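Local coordinates for cellulase IBT99 (Metagenomes, PDB 6WBT), which probably hydrolyses 6-phospho-alpha-glucosides as a family 4 glycoside hydrolase, binding NAD and a manganese ion together with glucose 6-phosphate, at residues A[140-145]-A[163-168]; A[338-343]-A[363-368]; A[407-412]-A[422-427]; A[151-156]-A[394-399]; A[49-54]-A[300-305]. All blocks are in the same frame, centred on the assembly; numbering follows the deposited sequence.

Contact 1. Residues A[140-145]-A[163-168]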
# COMPACT_ATOMS: atom_id res chain seq x y z
N LYS A 140 -22.02 23.05 18.26
CA LYS A 140 -20.92 22.84 17.33
C LYS A 140 -19.88 21.86 17.86
O LYS A 140 -19.05 21.39 17.08
CB LYS A 140 -20.26 24.18 16.98
CG LYS A 140 -20.88 24.89 15.78
CD LYS A 140 -22.35 25.23 16.00
CE LYS A 140 -22.98 25.79 14.74
NZ LYS A 140 -24.44 26.05 14.93
N LYS A 141 -19.92 21.55 19.15
CA LYS A 141 -19.06 20.52 19.74
C LYS A 141 -19.87 19.31 20.19
O LYS A 141 -19.53 18.66 21.19
CB LYS A 141 -18.26 21.08 20.90
CG LYS A 141 -17.07 21.94 20.50
CD LYS A 141 -16.16 22.20 21.68
CE LYS A 141 -14.90 22.94 21.27
NZ LYS A 141 -13.95 23.09 22.41
N TYR A 142 -20.95 18.99 19.48
CA TYR A 142 -21.80 17.87 19.86
C TYR A 142 -21.05 16.55 19.68
O TYR A 142 -20.02 16.47 19.00
CB TYR A 142 -23.08 17.86 19.03
CG TYR A 142 -22.90 17.36 17.61
CD1 TYR A 142 -22.51 18.21 16.59
CD2 TYR A 142 -23.13 16.02 17.30
CE1 TYR A 142 -22.35 17.75 15.30
CE2 TYR A 142 -22.96 15.55 16.01
CZ TYR A 142 -22.57 16.42 15.01
OH TYR A 142 -22.41 15.95 13.73
N TRP A 143 -21.59 15.51 20.30
CA TRP A 143 -21.07 14.16 20.14
C TRP A 143 -22.23 13.18 20.08
O TRP A 143 -23.14 13.24 20.92
CB TRP A 143 -20.12 13.78 21.29
CG TRP A 143 -18.74 14.35 21.14
CD1 TRP A 143 -18.16 15.29 21.93
CD2 TRP A 143 -17.78 14.02 20.13
NE1 TRP A 143 -16.89 15.56 21.49
CE2 TRP A 143 -16.63 14.80 20.38
CE3 TRP A 143 -17.78 13.15 19.04
CZ2 TRP A 143 -15.50 14.73 19.58
CZ3 TRP A 143 -16.65 13.08 18.24
CH2 TRP A 143 -15.52 13.86 18.52
N ILE A 144 -22.19 12.29 19.10
CA ILE A 144 -23.20 11.24 18.95
C ILE A 144 -22.51 9.92 19.28
O ILE A 144 -21.83 9.34 18.43
CB ILE A 144 -23.80 11.22 17.55
CG1 ILE A 144 -24.43 12.57 17.22
CG2 ILE A 144 -24.84 10.11 17.45
CD1 ILE A 144 -25.03 12.62 15.84
N VAL A 145 -22.71 9.44 20.50
CA VAL A 145 -22.19 8.14 20.88
C VAL A 145 -23.18 7.09 20.39
O VAL A 145 -24.11 6.70 21.11
CB VAL A 145 -21.95 8.05 22.40
CG1 VAL A 145 -21.46 6.66 22.77
CG2 VAL A 145 -20.93 9.11 22.83
N PRO A 163 -18.45 12.17 6.50
CA PRO A 163 -17.14 11.89 7.11
C PRO A 163 -16.77 12.86 8.22
O PRO A 163 -15.99 12.49 9.11
CB PRO A 163 -16.17 12.00 5.93
CG PRO A 163 -17.03 11.98 4.69
CD PRO A 163 -18.33 12.61 5.11
N LYS A 164 -17.31 14.07 8.20
CA LYS A 164 -16.99 15.09 9.20
C LYS A 164 -17.87 15.00 10.44
O LYS A 164 -17.75 15.86 11.33
CB LYS A 164 -17.12 16.49 8.59
CG LYS A 164 -16.22 16.73 7.39
CD LYS A 164 -14.75 16.77 7.79
CE LYS A 164 -13.88 17.19 6.62
NZ LYS A 164 -14.27 18.53 6.10
N ALA A 165 -18.74 14.00 10.53
CA ALA A 165 -19.67 13.90 11.65
C ALA A 165 -18.92 13.61 12.95
O ALA A 165 -18.00 12.79 12.98
CB ALA A 165 -20.71 12.81 11.39
N ARG A 166 -19.33 14.29 14.02
CA ARG A 166 -18.75 14.07 15.35
C ARG A 166 -19.51 12.91 16.00
O ARG A 166 -20.34 13.08 16.90
CB ARG A 166 -18.82 15.34 16.18
CG ARG A 166 -18.47 16.60 15.40
CD ARG A 166 -18.41 17.84 16.28
NE ARG A 166 -17.10 18.01 16.91
CZ ARG A 166 -16.85 17.73 18.19
NH1 ARG A 166 -15.63 17.91 18.68
NH2 ARG A 166 -17.81 17.27 18.97
N ILE A 167 -19.21 11.71 15.52
CA ILE A 167 -19.90 10.49 15.93
C ILE A 167 -18.87 9.44 16.30
O ILE A 167 -17.78 9.37 15.73
CB ILE A 167 -20.85 9.98 14.81
CG1 ILE A 167 -21.66 8.78 15.28
CG2 ILE A 167 -20.07 9.65 13.55
CD1 ILE A 167 -22.60 8.22 14.23
N ILE A 168 -19.22 8.61 17.28
CA ILE A 168 -18.39 7.49 17.71
C ILE A 168 -19.28 6.27 17.84
O ILE A 168 -20.21 6.25 18.66
CB ILE A 168 -17.65 7.78 19.03
CG1 ILE A 168 -17.11 6.48 19.64
CG2 ILE A 168 -18.55 8.53 20.01
CD1 ILE A 168 -16.33 6.69 20.91

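Contact 2. Residues A[338-343]-A[363-368]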
# COMPACT_ATOMS: atom_id res chain seq x y z
N SER A 338 -9.88 7.26 28.06
CA SER A 338 -10.27 5.89 28.33
C SER A 338 -10.01 5.01 27.11
O SER A 338 -10.32 5.39 25.97
CB SER A 338 -11.75 5.83 28.72
OG SER A 338 -12.13 4.50 29.04
N ARG A 339 -9.45 3.83 27.35
CA ARG A 339 -9.10 2.90 26.28
C ARG A 339 -10.27 1.94 26.07
O ARG A 339 -10.50 1.05 26.88
CB ARG A 339 -7.82 2.14 26.63
CG ARG A 339 -7.27 1.28 25.51
CD ARG A 339 -6.03 0.54 25.96
NE ARG A 339 -5.43 -0.25 24.87
CZ ARG A 339 -5.79 -1.49 24.57
NH1 ARG A 339 -6.75 -2.09 25.26
NH2 ARG A 339 -5.20 -2.12 23.57
N GLN A 340 -10.99 2.13 24.97
CA GLN A 340 -12.16 1.33 24.65
C GLN A 340 -12.03 0.75 23.25
O GLN A 340 -11.24 1.22 22.43
CB GLN A 340 -13.46 2.14 24.76
CG GLN A 340 -13.66 2.83 26.10
CD GLN A 340 -13.86 1.86 27.24
OE1 GLN A 340 -14.20 0.69 27.03
NE2 GLN A 340 -13.66 2.33 28.47
N LEU A 341 -12.84 -0.28 22.98
CA LEU A 341 -12.90 -0.91 21.66
C LEU A 341 -14.00 -0.22 20.87
O LEU A 341 -15.19 -0.53 21.04
CB LEU A 341 -13.14 -2.41 21.79
CG LEU A 341 -12.23 -3.19 22.73
CD1 LEU A 341 -12.59 -4.67 22.71
CD2 LEU A 341 -10.77 -3.00 22.36
N VAL A 342 -13.62 0.71 20.00
CA VAL A 342 -14.57 1.48 19.22
C VAL A 342 -14.37 1.17 17.74
O VAL A 342 -13.41 0.50 17.34
CB VAL A 342 -14.44 3.00 19.47
CG1 VAL A 342 -14.52 3.29 20.96
CG2 VAL A 342 -13.15 3.51 18.90
N ILE A 343 -15.30 1.66 16.92
CA ILE A 343 -15.29 1.44 15.48
C ILE A 343 -14.79 2.71 14.81
O ILE A 343 -15.44 3.76 14.88
CB ILE A 343 -16.69 1.05 14.97
CG1 ILE A 343 -17.24 -0.11 15.80
CG2 ILE A 343 -16.63 0.68 13.50
CD1 ILE A 343 -18.66 -0.48 15.45
N GLY A 363 -8.95 2.15 21.23
CA GLY A 363 -8.58 3.54 21.04
C GLY A 363 -8.81 4.33 22.31
O GLY A 363 -9.58 3.93 23.19
N TYR A 364 -8.12 5.46 22.40
CA TYR A 364 -8.19 6.34 23.57
C TYR A 364 -9.21 7.44 23.29
O TYR A 364 -9.02 8.25 22.38
CB TYR A 364 -6.82 6.93 23.89
CG TYR A 364 -5.82 5.90 24.37
CD1 TYR A 364 -5.12 5.10 23.47
CD2 TYR A 364 -5.57 5.73 25.73
CE1 TYR A 364 -4.21 4.16 23.91
CE2 TYR A 364 -4.66 4.79 26.17
CZ TYR A 364 -3.98 4.01 25.26
OH TYR A 364 -3.07 3.08 25.69
N VAL A 365 -10.28 7.46 24.08
CA VAL A 365 -11.37 8.42 23.89
C VAL A 365 -10.94 9.76 24.47
O VAL A 365 -10.79 9.90 25.68
CB VAL A 365 -12.67 7.93 24.54
CG1 VAL A 365 -13.75 8.99 24.43
CG2 VAL A 365 -13.13 6.63 23.89
N THR A 366 -10.75 10.75 23.60
CA THR A 366 -10.41 12.10 23.99
C THR A 366 -11.61 13.01 23.77
O THR A 366 -12.62 12.63 23.17
CB THR A 366 -9.21 12.62 23.19
OG1 THR A 366 -9.64 13.02 21.89
CG2 THR A 366 -8.16 11.53 23.05
N ASP A 367 -11.50 14.25 24.27
CA ASP A 367 -12.56 15.23 24.02
C ASP A 367 -12.59 15.70 22.58
O ASP A 367 -13.49 16.48 22.22
CB ASP A 367 -12.40 16.43 24.96
CG ASP A 367 -11.17 17.25 24.65
OD1 ASP A 367 -10.06 16.68 24.60
OD2 ASP A 367 -11.32 18.48 24.43
N ARG A 368 -11.64 15.26 21.75
CA ARG A 368 -11.60 15.61 20.33
C ARG A 368 -12.01 14.46 19.43
O ARG A 368 -12.13 14.66 18.21
CB ARG A 368 -10.19 16.08 19.95
CG ARG A 368 -9.54 17.00 20.96
CD ARG A 368 -8.06 17.17 20.67
NE ARG A 368 -7.35 15.89 20.66
CZ ARG A 368 -6.82 15.33 21.74
NH1 ARG A 368 -6.91 15.93 22.92
NH2 ARG A 368 -6.20 14.16 21.64

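Contact 3. Residues A[407-412]-A[422-427]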
# COMPACT_ATOMS: atom_id res chain seq x y z
N LYS A 407 -25.89 -4.17 -6.88
CA LYS A 407 -24.97 -4.06 -5.76
C LYS A 407 -25.52 -4.79 -4.53
O LYS A 407 -24.75 -5.37 -3.76
CB LYS A 407 -24.71 -2.59 -5.43
CG LYS A 407 -23.98 -1.83 -6.53
CD LYS A 407 -22.47 -1.86 -6.33
CE LYS A 407 -21.77 -1.00 -7.37
NZ LYS A 407 -20.32 -0.83 -7.06
N ALA A 408 -26.84 -4.76 -4.34
CA ALA A 408 -27.44 -5.49 -3.23
C ALA A 408 -27.32 -6.99 -3.43
O ALA A 408 -27.05 -7.73 -2.48
CB ALA A 408 -28.91 -5.08 -3.06
N LEU A 409 -27.52 -7.46 -4.67
CA LEU A 409 -27.34 -8.88 -4.95
C LEU A 409 -25.89 -9.30 -4.74
O LEU A 409 -25.62 -10.42 -4.29
CB LEU A 409 -27.79 -9.19 -6.38
CG LEU A 409 -27.68 -10.64 -6.84
CD1 LEU A 409 -28.53 -11.54 -5.95
CD2 LEU A 409 -28.08 -10.78 -8.29
N MSE A 410 -24.95 -8.42 -5.06
CA MSE A 410 -23.54 -8.68 -4.83
C MSE A 410 -23.23 -8.74 -3.34
O MSE A 410 -22.35 -9.49 -2.90
CB MSE A 410 -22.68 -7.61 -5.51
CG MSE A 410 -22.61 -7.74 -7.02
SE MSE A 410 -21.62 -6.29 -7.86
CE MSE A 410 -21.45 -7.03 -9.65
N ALA A 411 -23.95 -7.94 -2.56
CA ALA A 411 -23.76 -7.93 -1.11
C ALA A 411 -24.27 -9.22 -0.48
O ALA A 411 -23.64 -9.77 0.43
CB ALA A 411 -24.44 -6.72 -0.49
N PHE A 412 -25.41 -9.72 -0.96
CA PHE A 412 -25.97 -10.96 -0.41
C PHE A 412 -25.18 -12.17 -0.87
O PHE A 412 -24.98 -13.12 -0.11
CB PHE A 412 -27.44 -11.09 -0.80
CG PHE A 412 -28.37 -10.28 0.07
CD1 PHE A 412 -28.29 -8.89 0.09
CD2 PHE A 412 -29.33 -10.90 0.85
CE1 PHE A 412 -29.14 -8.15 0.89
CE2 PHE A 412 -30.18 -10.16 1.64
CZ PHE A 412 -30.09 -8.78 1.66
N LEU A 422 -27.88 -17.92 -6.06
CA LEU A 422 -29.30 -18.16 -6.33
C LEU A 422 -30.14 -17.94 -5.08
O LEU A 422 -31.22 -17.35 -5.15
CB LEU A 422 -29.49 -19.59 -6.86
CG LEU A 422 -28.69 -19.97 -8.11
CD1 LEU A 422 -28.89 -21.44 -8.47
CD2 LEU A 422 -29.05 -19.08 -9.28
N VAL A 423 -29.65 -18.40 -3.92
CA VAL A 423 -30.35 -18.13 -2.67
C VAL A 423 -30.27 -16.65 -2.32
O VAL A 423 -31.18 -16.11 -1.67
CB VAL A 423 -29.78 -19.02 -1.54
CG1 VAL A 423 -30.58 -18.85 -0.26
CG2 VAL A 423 -29.77 -20.48 -1.98
N ALA A 424 -29.20 -15.98 -2.74
CA ALA A 424 -29.06 -14.55 -2.47
C ALA A 424 -30.13 -13.73 -3.18
O ALA A 424 -30.57 -12.71 -2.65
CB ALA A 424 -27.67 -14.07 -2.89
N LYS A 425 -30.56 -14.16 -4.37
CA LYS A 425 -31.59 -13.41 -5.10
C LYS A 425 -32.97 -13.64 -4.50
O LYS A 425 -33.75 -12.69 -4.35
CB LYS A 425 -31.58 -13.80 -6.57
CG LYS A 425 -32.39 -12.87 -7.46
CD LYS A 425 -32.68 -13.51 -8.82
CE LYS A 425 -33.28 -12.51 -9.79
NZ LYS A 425 -32.30 -11.46 -10.18
N LYS A 426 -33.30 -14.89 -4.16
CA LYS A 426 -34.59 -15.18 -3.56
C LYS A 426 -34.73 -14.53 -2.19
O LYS A 426 -35.83 -14.12 -1.80
CB LYS A 426 -34.79 -16.70 -3.45
CG LYS A 426 -35.01 -17.38 -4.79
CD LYS A 426 -34.59 -18.84 -4.75
CE LYS A 426 -35.34 -19.62 -3.68
NZ LYS A 426 -34.91 -21.04 -3.65
N LEU A 427 -33.63 -14.41 -1.45
CA LEU A 427 -33.67 -13.70 -0.17
C LEU A 427 -33.73 -12.19 -0.37
O LEU A 427 -34.46 -11.50 0.35
CB LEU A 427 -32.45 -14.08 0.67
CG LEU A 427 -32.68 -15.19 1.70
CD1 LEU A 427 -31.35 -15.68 2.25
CD2 LEU A 427 -33.57 -14.69 2.83

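Contact 4. Residues A[151-156]-A[394-399]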
# COMPACT_ATOMS: atom_id res chain seq x y z
N ALA A 151 -23.98 -1.96 13.91
CA ALA A 151 -22.94 -0.95 14.07
C ALA A 151 -21.90 -1.04 12.96
O ALA A 151 -21.25 -0.04 12.64
CB ALA A 151 -22.27 -1.09 15.43
N ALA A 152 -21.72 -2.22 12.36
CA ALA A 152 -20.74 -2.36 11.29
C ALA A 152 -21.19 -1.65 10.02
O ALA A 152 -20.41 -0.91 9.40
CB ALA A 152 -20.49 -3.84 11.01
N ILE A 153 -22.45 -1.84 9.63
CA ILE A 153 -22.93 -1.27 8.37
C ILE A 153 -23.16 0.23 8.51
O ILE A 153 -22.84 1.01 7.61
CB ILE A 153 -24.20 -2.01 7.91
CG1 ILE A 153 -23.88 -3.48 7.63
CG2 ILE A 153 -24.78 -1.34 6.67
CD1 ILE A 153 -25.10 -4.31 7.29
N VAL A 154 -23.72 0.66 9.65
CA VAL A 154 -24.06 2.07 9.80
C VAL A 154 -22.80 2.92 9.94
O VAL A 154 -22.77 4.07 9.49
CB VAL A 154 -25.02 2.28 10.99
CG1 VAL A 154 -26.27 1.44 10.81
CG2 VAL A 154 -24.33 1.96 12.31
N ALA A 155 -21.74 2.37 10.54
CA ALA A 155 -20.51 3.14 10.69
C ALA A 155 -19.81 3.32 9.35
O ALA A 155 -19.29 4.40 9.05
CB ALA A 155 -19.58 2.46 11.69
N LYS A 156 -19.78 2.27 8.53
CA LYS A 156 -19.19 2.38 7.20
C LYS A 156 -20.02 3.29 6.30
O LYS A 156 -19.47 3.97 5.43
CB LYS A 156 -19.04 1.00 6.57
CG LYS A 156 -18.24 0.98 5.28
CD LYS A 156 -18.23 -0.40 4.65
CE LYS A 156 -16.81 -0.94 4.52
NZ LYS A 156 -16.17 -1.15 5.84
N GLY A 394 -19.37 -3.27 2.20
CA GLY A 394 -19.10 -2.16 1.29
C GLY A 394 -20.05 -2.13 0.11
O GLY A 394 -20.52 -1.06 -0.29
N LEU A 395 -20.35 -3.30 -0.46
CA LEU A 395 -21.30 -3.36 -1.57
C LEU A 395 -22.71 -3.01 -1.12
O LEU A 395 -23.49 -2.48 -1.92
CB LEU A 395 -21.28 -4.76 -2.20
CG LEU A 395 -20.01 -5.15 -2.96
CD1 LEU A 395 -19.99 -6.65 -3.21
CD2 LEU A 395 -19.90 -4.38 -4.27
N LEU A 396 -23.05 -3.28 0.14
CA LEU A 396 -24.38 -2.95 0.63
C LEU A 396 -24.53 -1.45 0.84
O LEU A 396 -25.63 -0.91 0.64
CB LEU A 396 -24.66 -3.70 1.94
CG LEU A 396 -26.12 -3.69 2.40
CD1 LEU A 396 -26.97 -4.52 1.45
CD2 LEU A 396 -26.24 -4.21 3.82
N VAL A 397 -23.46 -0.76 1.24
CA VAL A 397 -23.52 0.69 1.38
C VAL A 397 -23.64 1.35 0.01
O VAL A 397 -24.37 2.33 -0.16
CB VAL A 397 -22.29 1.20 2.15
CG1 VAL A 397 -22.28 2.72 2.19
CG2 VAL A 397 -22.29 0.64 3.57
N GLU A 398 -22.93 0.81 -0.99
CA GLU A 398 -23.04 1.34 -2.34
C GLU A 398 -24.43 1.12 -2.92
O GLU A 398 -24.89 1.90 -3.76
CB GLU A 398 -21.98 0.71 -3.25
CG GLU A 398 -20.55 0.98 -2.81
CD GLU A 398 -19.54 0.23 -3.66
OE1 GLU A 398 -19.95 -0.46 -4.62
OE2 GLU A 398 -18.33 0.33 -3.36
N ALA A 399 -25.12 0.05 -2.48
CA ALA A 399 -26.48 -0.19 -2.95
C ALA A 399 -27.45 0.85 -2.42
O ALA A 399 -28.43 1.19 -3.10
CB ALA A 399 -26.93 -1.59 -2.54

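Contact 5. Residues A[49-54]-A[300-305]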
# COMPACT_ATOMS: atom_id res chain seq x y z
N VAL A 49 -42.52 4.32 28.00
CA VAL A 49 -41.18 4.17 28.55
C VAL A 49 -40.81 5.39 29.40
O VAL A 49 -40.10 5.26 30.41
CB VAL A 49 -40.15 3.95 27.42
CG1 VAL A 49 -38.77 3.69 28.00
CG2 VAL A 49 -40.59 2.79 26.54
N ALA A 50 -41.30 6.57 29.03
CA ALA A 50 -41.03 7.77 29.82
C ALA A 50 -41.62 7.65 31.23
O ALA A 50 -41.09 8.25 32.17
CB ALA A 50 -41.59 9.01 29.12
N LEU A 51 -42.70 6.88 31.38
CA LEU A 51 -43.25 6.64 32.71
C LEU A 51 -42.24 5.93 33.60
O LEU A 51 -42.13 6.23 34.79
CB LEU A 51 -44.54 5.83 32.60
CG LEU A 51 -45.70 6.47 31.84
CD1 LEU A 51 -46.72 5.43 31.45
CD2 LEU A 51 -46.34 7.57 32.67
N ILE A 52 -41.50 4.98 33.03
CA ILE A 52 -40.48 4.27 33.81
C ILE A 52 -39.28 5.18 34.04
O ILE A 52 -38.67 5.16 35.12
CB ILE A 52 -40.08 2.97 33.10
CG1 ILE A 52 -41.32 2.22 32.62
CG2 ILE A 52 -39.25 2.09 34.02
CD1 ILE A 52 -41.00 0.98 31.84
N VAL A 53 -38.91 5.98 33.04
CA VAL A 53 -37.78 6.89 33.19
C VAL A 53 -38.05 7.90 34.30
O VAL A 53 -37.16 8.22 35.09
CB VAL A 53 -37.47 7.59 31.85
CG1 VAL A 53 -36.31 8.56 32.01
CG2 VAL A 53 -37.16 6.56 30.77
N LYS A 54 -39.29 8.39 34.39
CA LYS A 54 -39.65 9.27 35.49
C LYS A 54 -39.57 8.54 36.83
O LYS A 54 -39.16 9.12 37.84
CB LYS A 54 -41.06 9.83 35.28
CG LYS A 54 -41.17 10.78 34.09
CD LYS A 54 -42.62 11.09 33.77
CE LYS A 54 -42.73 11.95 32.52
NZ LYS A 54 -44.15 12.19 32.13
N LYS A 300 -45.27 -3.93 30.62
CA LYS A 300 -46.00 -4.31 31.82
C LYS A 300 -45.71 -3.34 32.96
O LYS A 300 -46.62 -2.94 33.69
CB LYS A 300 -45.64 -5.75 32.21
CG LYS A 300 -46.03 -6.17 33.63
CD LYS A 300 -44.87 -5.99 34.61
CE LYS A 300 -43.56 -6.49 34.03
NZ LYS A 300 -42.40 -6.04 34.84
N ALA A 301 -44.44 -2.96 33.12
CA ALA A 301 -44.08 -2.01 34.17
C ALA A 301 -44.69 -0.64 33.93
O ALA A 301 -44.95 0.10 34.88
CB ALA A 301 -42.56 -1.91 34.29
N ALA A 302 -44.91 -0.28 32.66
CA ALA A 302 -45.59 0.98 32.37
C ALA A 302 -47.04 0.95 32.84
O ALA A 302 -47.52 1.92 33.43
CB ALA A 302 -45.52 1.28 30.87
N GLU A 303 -47.73 -0.16 32.60
CA GLU A 303 -49.11 -0.29 33.08
C GLU A 303 -49.16 -0.41 34.60
O GLU A 303 -50.11 0.10 35.22
CB GLU A 303 -49.78 -1.49 32.42
CG GLU A 303 -51.26 -1.66 32.76
CD GLU A 303 -52.11 -0.49 32.28
OE1 GLU A 303 -53.15 -0.21 32.92
OE2 GLU A 303 -51.74 0.14 31.27
N ASP A 304 -48.17 -1.06 35.21
CA ASP A 304 -48.13 -1.14 36.67
C ASP A 304 -47.92 0.23 37.29
O ASP A 304 -48.47 0.52 38.36
CB ASP A 304 -47.03 -2.10 37.11
CG ASP A 304 -47.40 -3.55 36.90
OD1 ASP A 304 -48.61 -3.85 36.78
OD2 ASP A 304 -46.49 -4.40 36.87
N ILE A 305 -47.13 1.09 36.64
CA ILE A 305 -46.95 2.46 37.13
C ILE A 305 -48.27 3.22 37.06
O ILE A 305 -48.66 3.91 38.01
CB ILE A 305 -45.84 3.17 36.34
CG1 ILE A 305 -44.47 2.66 36.77
CG2 ILE A 305 -45.94 4.68 36.53
CD1 ILE A 305 -43.32 3.30 36.01

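Contact 1. Residues A[140-145]-A[163-168]
R166 threads its side chain between the rings of Y142 and W143. Its CB lies over one face of each ring, 4.2 Å from the centroid of the Y142 ring and 4.1 Å from that of the W143 six-membered ring, two CH-pi contacts at once. CG stays over the tyrosine, 4.0 Å from Y142 CE1, and CD comes to 3.7 Å from K140 O. There the chain bends (chi3 86°), turning NE out of the line of the methylenes. CZ ends over the indole, 4.0 Å from the centroid of the W143 six-membered ring, a cation-pi contact in which the two planes are tilted by 52°; K141 CA covers the opposite face of the guanidinium. NH1 lies close to W143 CZ2. NH2 reaches the carbonyl of Y142, but the modelled separation is too short to be taken literally. Past the arginine the backbones pair in parallel: I144 N donates to R166 O and I144 O accepts from I168 N (2.9 Å). V145 CG2 meets I168 CG2 on the face covered by helix 321-334, while I144 and A165 pack against helix 114-136. Strands 143-146 and 167-170, joined through helix 151-161, form a beta-alpha-beta crossover of the Rossmann-type nucleotide-binding fold.

Contact 2. Residues A[338-343]-A[363-368]
Q340 and G363 face each other as an antiparallel hydrogen-bonded pair. Q340 N donates to G363 O at 2.9 Å, and G363 N returns a bond to Q340 O at 2.7 Å; both donors approach nearly along the C=O axis. Two residues along, V365 N gives a nearly straight bond (170°) to S338 O at 2.8 Å. Between these bonds lies the non-hydrogen-bonded pair R339 and Y364, whose CA atoms approach to 4.5 Å, with R339 CA also directing its hydrogen at G363 O. Their side chains share one face of the sheet. R339 CB lies over one face of the Y364 ring; CG, anti to N (chi1 -172°), stays above that face toward the rim, and the extended chain brings CD to 3.9 Å from Y364 OH. The guanidinium stands steeply to the ring, 77° between planes. On the other face Q340 NE2 curls back to donate to S338 OG at 2.7 Å, and Q340 CG lies near V365 CG2.

Farther out, R339 NH2 forms a salt bridge with D195 and NH1 bonds to S194 O, while S331 OG is bonded to both S338 N and V365 O. Y364 OH is hydrogen-bonded to E371 of the second subunit, and its ring stacks on Y364 of that subunit. Two consecutive antiparallel strands, 338-345 and 358-366, thus extend the parallel Rossmann-type sheet into a mixed one, and the tyrosine face of this extension is part of a subunit interface.

Contact 3. Residues A[407-412]-A[422-427]
F412 and A424 make the alkyl core of this helix pair: F412 CB meets A424 CB at 3.6 Å, and the small alanine lets the two CA atoms come to 5.2 Å. L409 supplies the second alkyl contact. Its CG is anti to the backbone N (chi1 -179°), and the CD1 branch touches K425 CB at 3.8 Å and A424 CB at 4.1 Å. The lysine takes part through the root of its chain, not its ammonium.

Side chain against backbone is the second kind of contact. The same L409 CD1 rests on the peptide link between A424 and K425, 3.7 Å from K425 N. The F412 ring is more loosely involved: its CD2 passes 4.5 Å from L427 CB and lies near A424 O, and neither partner sits squarely over the ring or at its edge. The ring's other neighbours include A114, M117 and T118 of helix 114-136, while M257 of the third subunit packs on L409 and K425.

Polar contact between the two segments is absent, with no hydrogen bond or salt bridge linking them. Helices 405-414 and 421-434 therefore meet by shape, their local axes 8.8 Å apart and inclined at 124°. The chemistry implies an association resting on dispersion and the burial of carbon surface, with no directional bond across the two segments to fix the angle.

Contact 4. Residues A[151-156]-A[394-399]
I153 crosses L396 obliquely, CD1 of the isoleucine lying 3.7 Å from CD2 of the leucine. The two belong to helix 151-161, the connecting helix of a Rossmann-type beta-alpha-beta unit, and to the long helix 380-402 of the C-terminal part, which packs across it with the local axes 9.7 Å apart and inclined at 56°. I153 CG1 is anti to the carbonyl carbon and CD1 continues extended (chi2 175°), which carries this methyl to the leucine. Behind the leucine, M117 and M121 of helix 114-136 and A411 of helix 405-414 continue the apolar packing.

V397 fills the middle of the contact. Its CG2 methyl lies 4.1 Å from I153 O and 4.4 Å from I153 CG2, and it also comes near K156 CD, so one branch touches residues on successive turns of the facing helix. The contact is apolar packing, partly against backbone atoms, and no hydrogen bond joins the two segments.

K156 closes the other side as a buried lysine whose methylenes do the touching. Its ammonium makes a salt bridge to D390, one turn before G394 on helix 380-402, so the charge is paired inside the protein. At the beginning of helix 151-161, A151 N bonds to the side chain of N149, which lines the glucose 6-phosphate pocket. With no side chain on the glycine, the lysine lies against bare backbone: K156 CD is 3.9 Å from both G394 CA and G394 N, and CE follows at 4.1 Å from G394 CA.

Contact 5. Residues A[49-54]-A[300-305]
I305 lays its CD1 methyl against the backbone of the facing helix, 3.4 Å from L51 O and 3.7 Å from I52 CA. The same methyl also meets I52 CG1 at 4.1 Å, the two isoleucine side chains crossing at about a right angle. I52 continues this close part on the buried side: its CG1 is anti to the carbonyl carbon and CD1 runs on extended (chi2 176°), ending 4.1 Å from A301 CB and 4.2 Å from A302 N. Small alanines at 301 and 302 let the helices draw near, with 8.6 Å between the local axes and an angle of 67°.

The side-chain contacts of L51 are longer: its CD1 lies 4.4 Å from A302 CB, and its CB is 4.3 Å from I305 CG2. L51 and I305 both border solvent, while I52, A301 and A302 are buried. No hydrogen bond crosses the pair. Behind helix 43-60, V49 and V53 pack on helix 17-25, and A50 and V53 on strand 66-69 of the Rossmann-type sheet; V311 and L313 of the following loop cover A301, I305 and I52. Helix 43-60 is thus packed among strand 66-69, helix 17-25 and helix 296-306.

Overall arrangement
Contacts 1 and 2 belong to one sheet, in which strands 167-170 and 338-345 are neighbours; I168 CD1 packs on V342 CG1 at 3.8 Å and W143 rests on D367 and R368. Contact 4 takes the helix that connects the strands of contact 1, and it touches contact 2 where I343 CD1 meets A151 CB at 3.7 Å. Contact 3 adjoins contact 4 through a salt bridge, K407 NZ to E398 OE1, and both reach the third subunit. Contact 5 stands apart, its centre about 36 Å from that of contact 4, yet the side chain of I52 lies about 11 Å from the NAD. The side chains of V145 and I153 are each about 12 Å from the manganese ion.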